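Local coordinates for fiber protein (Human adenovirus 14, PDB 3F0Y), which forms the trimeric knob at the tip of the adenovirus fiber and probably engages cellular receptors such as CD46, at residues 16-27 against 38-46. Numbering follows the deposited sequence.
Sequences TLWTGVNPTEAN and DCKLILTLV
Leu17 and Leu45 face each other as an antiparallel hydrogen-bonded pair, Leu17 N reaching Leu45 O at 2.8 Å and Leu45 N returning to Leu17 O. Beyond this pair, segment 16-27 illustrates how a short strand can hand over to side chains that imitate backbone. At Thr19 the main chain still donates, N to Leu43 O at 3.0 Å, but the group that receives Leu43 N is the hydroxyl OG1, which gives its own proton to Gly20 O. Asn27 goes further: its carboxamide takes both main-chain polar groups of Leu41, much as the peptide of an adjoining strand would. OD1 accepts Leu41 N at 2.7 Å on an in-plane lone pair, while ND2 donates to Leu41 O at 3.1 Å. A chi1 of 65° turns the amide to this edge.

In the knob's antiparallel beta-sandwich, strand 16-18 is, within the subunit, an outermost strand of the sheet that continues through 39-48 and 51-60; the following loop swings out and returns at Ala26 and Asn27 to cover the start of strand 39-48.

Lys40 brings its ammonium group to the loop. Its extended chain carries NZ to Pro23 O, nearly in line with that carbonyl, and to Asn22 OD1 at 2.9 Å, the latter from above the amide plane.

Among apolar contacts, Ile42 CD1 presses tightly on Pro23 CD at 3.5 Å, and the Trp18 ring is held between Gly20 CA over its centre and Thr16 CG2 near the rim of the opposite face.

Thr44 OG1, buried without a polar partner, lies at that ring's edge, 3.5 Å from Trp18 CE3. Trp18 NE1 hydrogen-bonds to Asn106 O, and Thr16 OG1 to Ala50 N of the second subunit, where strand 16-18 meets the trimer interface.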
loop_
_atom_site.group_PDB
_atom_site.type_symbol
_atom_site.label_atom_id
_atom_site.label_comp_id
_atom_site.label_asym_id
_atom_site.label_seq_id
_atom_site.Cartn_x
_atom_site.Cartn_y
_atom_site.Cartn_z
ATOM N N THR A 16 -14.531 10.243 0.671
ATOM C CA THR A 16 -13.246 10.908 0.496
ATOM C C THR A 16 -13.246 12.253 1.218
ATOM O O THR A 16 -14.214 13.005 1.139
ATOM C CB THR A 16 -12.949 11.155 -0.996
ATOM O OG1 THR A 16 -12.740 9.901 -1.654
ATOM C CG2 THR A 16 -11.713 12.028 -1.175
ATOM N N LEU A 17 -12.161 12.527 1.936
ATOM C CA LEU A 17 -11.895 13.843 2.502
ATOM C C LEU A 17 -10.523 14.245 1.985
ATOM O O LEU A 17 -9.531 13.589 2.301
ATOM C CB LEU A 17 -11.901 13.776 4.031
ATOM C CG LEU A 17 -11.750 15.091 4.796
ATOM C CD1 LEU A 17 -12.882 16.050 4.456
ATOM C CD2 LEU A 17 -11.700 14.825 6.296
ATOM N N TRP A 18 -10.461 15.299 1.174
ATOM C CA TRP A 18 -9.213 15.631 0.487
ATOM C C TRP A 18 -8.997 17.124 0.246
ATOM O O TRP A 18 -9.852 17.949 0.564
ATOM C CB TRP A 18 -9.108 14.828 -0.824
ATOM C CG TRP A 18 -9.979 15.287 -1.964
ATOM C CD1 TRP A 18 -11.053 16.125 -1.904
ATOM C CD2 TRP A 18 -9.854 14.896 -3.338
ATOM N NE1 TRP A 18 -11.590 16.299 -3.154
ATOM C CE2 TRP A 18 -10.879 15.549 -4.053
ATOM C CE3 TRP A 18 -8.970 14.062 -4.032
ATOM C CZ2 TRP A 18 -11.047 15.393 -5.431
ATOM C CZ3 TRP A 18 -9.136 13.906 -5.400
ATOM C CH2 TRP A 18 -10.170 14.571 -6.085
ATOM N N THR A 19 -7.832 17.445 -0.313
ATOM C CA THR A 19 -7.441 18.817 -0.630
ATOM C C THR A 19 -7.868 19.237 -2.034
ATOM O O THR A 19 -7.769 20.413 -2.389
ATOM C CB THR A 19 -5.910 18.953 -0.585
ATOM O OG1 THR A 19 -5.329 17.991 -1.474
ATOM C CG2 THR A 19 -5.387 18.728 0.823
ATOM N N GLY A 20 -8.320 18.272 -2.833
ATOM C CA GLY A 20 -8.551 18.483 -4.256
ATOM C C GLY A 20 -7.268 18.224 -5.024
ATOM O O GLY A 20 -6.189 18.129 -4.431
ATOM N N VAL A 21 -7.386 18.110 -6.343
ATOM C CA VAL A 21 -6.241 17.825 -7.204
ATOM C C VAL A 21 -5.574 19.120 -7.665
ATOM O O VAL A 21 -6.240 20.011 -8.193
ATOM C CB VAL A 21 -6.664 17.012 -8.444
ATOM C CG1 VAL A 21 -5.460 16.693 -9.313
ATOM C CG2 VAL A 21 -7.373 15.734 -8.023
ATOM N N ASN A 22 -4.261 19.210 -7.455
ATOM C CA ASN A 22 -3.448 20.339 -7.910
ATOM C C ASN A 22 -4.141 21.695 -7.742
ATOM O O ASN A 22 -4.567 22.308 -8.728
ATOM C CB ASN A 22 -3.022 20.128 -9.369
ATOM C CG ASN A 22 -1.955 21.115 -9.821
ATOM O OD1 ASN A 22 -0.993 21.384 -9.099
ATOM N ND2 ASN A 22 -2.118 21.652 -11.026
ATOM N N PRO A 23 -4.266 22.165 -6.488
ATOM C CA PRO A 23 -4.857 23.484 -6.249
ATOM C C PRO A 23 -4.113 24.580 -7.009
ATOM O O PRO A 23 -2.907 24.468 -7.230
ATOM C CB PRO A 23 -4.701 23.677 -4.736
ATOM C CG PRO A 23 -4.543 22.311 -4.179
ATOM C CD PRO A 23 -3.869 21.498 -5.235
ATOM N N THR A 24 -4.834 25.620 -7.415
ATOM C CA THR A 24 -4.241 26.723 -8.174
ATOM C C THR A 24 -3.104 27.380 -7.396
ATOM O O THR A 24 -2.012 27.577 -7.929
ATOM C CB THR A 24 -5.298 27.787 -8.531
ATOM O OG1 THR A 24 -6.330 27.188 -9.323
ATOM C CG2 THR A 24 -4.673 28.938 -9.309
ATOM N N GLU A 25 -3.372 27.704 -6.133
ATOM C CA GLU A 25 -2.394 28.354 -5.269
ATOM C C GLU A 25 -1.895 27.404 -4.190
ATOM O O GLU A 25 -2.562 26.426 -3.850
ATOM C CB GLU A 25 -3.015 29.588 -4.609
ATOM C CG GLU A 25 -3.542 30.636 -5.588
ATOM C CD GLU A 25 -2.477 31.154 -6.542
ATOM O OE1 GLU A 25 -1.304 31.282 -6.128
ATOM O OE2 GLU A 25 -2.816 31.436 -7.711
ATOM N N ALA A 26 -0.717 27.707 -3.651
ATOM C CA ALA A 26 -0.167 26.964 -2.522
ATOM C C ALA A 26 -1.159 26.968 -1.360
ATOM O O ALA A 26 -1.694 28.018 -0.995
ATOM C CB ALA A 26 1.163 27.569 -2.091
ATOM N N ASN A 27 -1.412 25.788 -0.798
ATOM C CA ASN A 27 -2.368 25.626 0.301
ATOM C C ASN A 27 -1.695 25.265 1.624
ATOM O O ASN A 27 -2.372 25.047 2.630
ATOM C CB ASN A 27 -3.415 24.559 -0.058
ATOM C CG ASN A 27 -2.816 23.161 -0.205
ATOM O OD1 ASN A 27 -1.610 22.967 -0.063
ATOM N ND2 ASN A 27 -3.667 22.183 -0.496
ATOM N N ASP A 38 4.030 27.882 0.985
ATOM C CA ASP A 38 5.208 27.619 0.154
ATOM C C ASP A 38 5.079 26.375 -0.734
ATOM O O ASP A 38 5.978 26.084 -1.522
ATOM C CB ASP A 38 6.471 27.524 1.027
ATOM C CG ASP A 38 6.333 26.528 2.173
ATOM O OD1 ASP A 38 5.404 25.691 2.150
ATOM O OD2 ASP A 38 7.159 26.587 3.105
ATOM N N CYS A 39 3.970 25.647 -0.613
ATOM C CA CYS A 39 3.765 24.437 -1.408
ATOM C C CYS A 39 2.300 24.017 -1.461
ATOM O O CYS A 39 1.458 24.541 -0.728
ATOM C CB CYS A 39 4.600 23.281 -0.847
ATOM S SG CYS A 39 4.052 22.694 0.768
ATOM N N LYS A 40 2.013 23.067 -2.344
ATOM C CA LYS A 40 0.705 22.429 -2.407
ATOM C C LYS A 40 0.801 21.064 -1.734
ATOM O O LYS A 40 1.534 20.192 -2.201
ATOM C CB LYS A 40 0.260 22.248 -3.857
ATOM C CG LYS A 40 0.261 23.517 -4.689
ATOM C CD LYS A 40 -0.035 23.202 -6.145
ATOM C CE LYS A 40 0.164 24.419 -7.034
ATOM N NZ LYS A 40 -0.295 24.158 -8.425
ATOM N N LEU A 41 0.082 20.891 -0.627
ATOM C CA LEU A 41 -0.054 19.582 0.001
ATOM C C LEU A 41 -1.250 18.897 -0.638
ATOM O O LEU A 41 -2.375 19.393 -0.553
ATOM C CB LEU A 41 -0.262 19.714 1.512
ATOM C CG LEU A 41 -0.398 18.411 2.310
ATOM C CD1 LEU A 41 0.907 17.624 2.293
ATOM C CD2 LEU A 41 -0.830 18.701 3.739
ATOM N N ILE A 42 -0.998 17.772 -1.301
ATOM C CA ILE A 42 -2.058 16.956 -1.872
ATOM C C ILE A 42 -2.318 15.812 -0.896
ATOM O O ILE A 42 -1.470 14.940 -0.714
ATOM C CB ILE A 42 -1.679 16.397 -3.262
ATOM C CG1 ILE A 42 -1.130 17.506 -4.169
ATOM C CG2 ILE A 42 -2.886 15.735 -3.915
ATOM C CD1 ILE A 42 -2.086 18.662 -4.388
ATOM N N LEU A 43 -3.478 15.846 -0.244
ATOM C CA LEU A 43 -3.843 14.838 0.743
ATOM C C LEU A 43 -5.226 14.298 0.424
ATOM O O LEU A 43 -6.168 15.068 0.255
ATOM C CB LEU A 43 -3.836 15.437 2.150
ATOM C CG LEU A 43 -4.197 14.477 3.287
ATOM C CD1 LEU A 43 -3.193 13.329 3.366
ATOM C CD2 LEU A 43 -4.282 15.218 4.610
ATOM N N THR A 44 -5.333 12.974 0.342
ATOM C CA THR A 44 -6.601 12.303 0.095
ATOM C C THR A 44 -6.800 11.224 1.150
ATOM O O THR A 44 -5.993 10.296 1.261
ATOM C CB THR A 44 -6.632 11.668 -1.310
ATOM O OG1 THR A 44 -6.294 12.658 -2.288
ATOM C CG2 THR A 44 -8.011 11.092 -1.616
ATOM N N LEU A 45 -7.867 11.365 1.932
ATOM C CA LEU A 45 -8.238 10.380 2.941
ATOM C C LEU A 45 -9.494 9.667 2.467
ATOM O O LEU A 45 -10.533 10.301 2.285
ATOM C CB LEU A 45 -8.509 11.062 4.283
ATOM C CG LEU A 45 -7.398 11.957 4.837
ATOM C CD1 LEU A 45 -7.886 12.691 6.071
ATOM C CD2 LEU A 45 -6.146 11.141 5.149
ATOM N N VAL A 46 -9.395 8.358 2.260
ATOM C CA VAL A 46 -10.534 7.564 1.814
ATOM C C VAL A 46 -10.924 6.544 2.876
ATOM O O VAL A 46 -10.077 5.809 3.383
ATOM C CB VAL A 46 -10.234 6.835 0.497
ATOM C CG1 VAL A 46 -11.450 6.031 0.048
ATOM C CG2 VAL A 46 -9.824 7.834 -0.576
#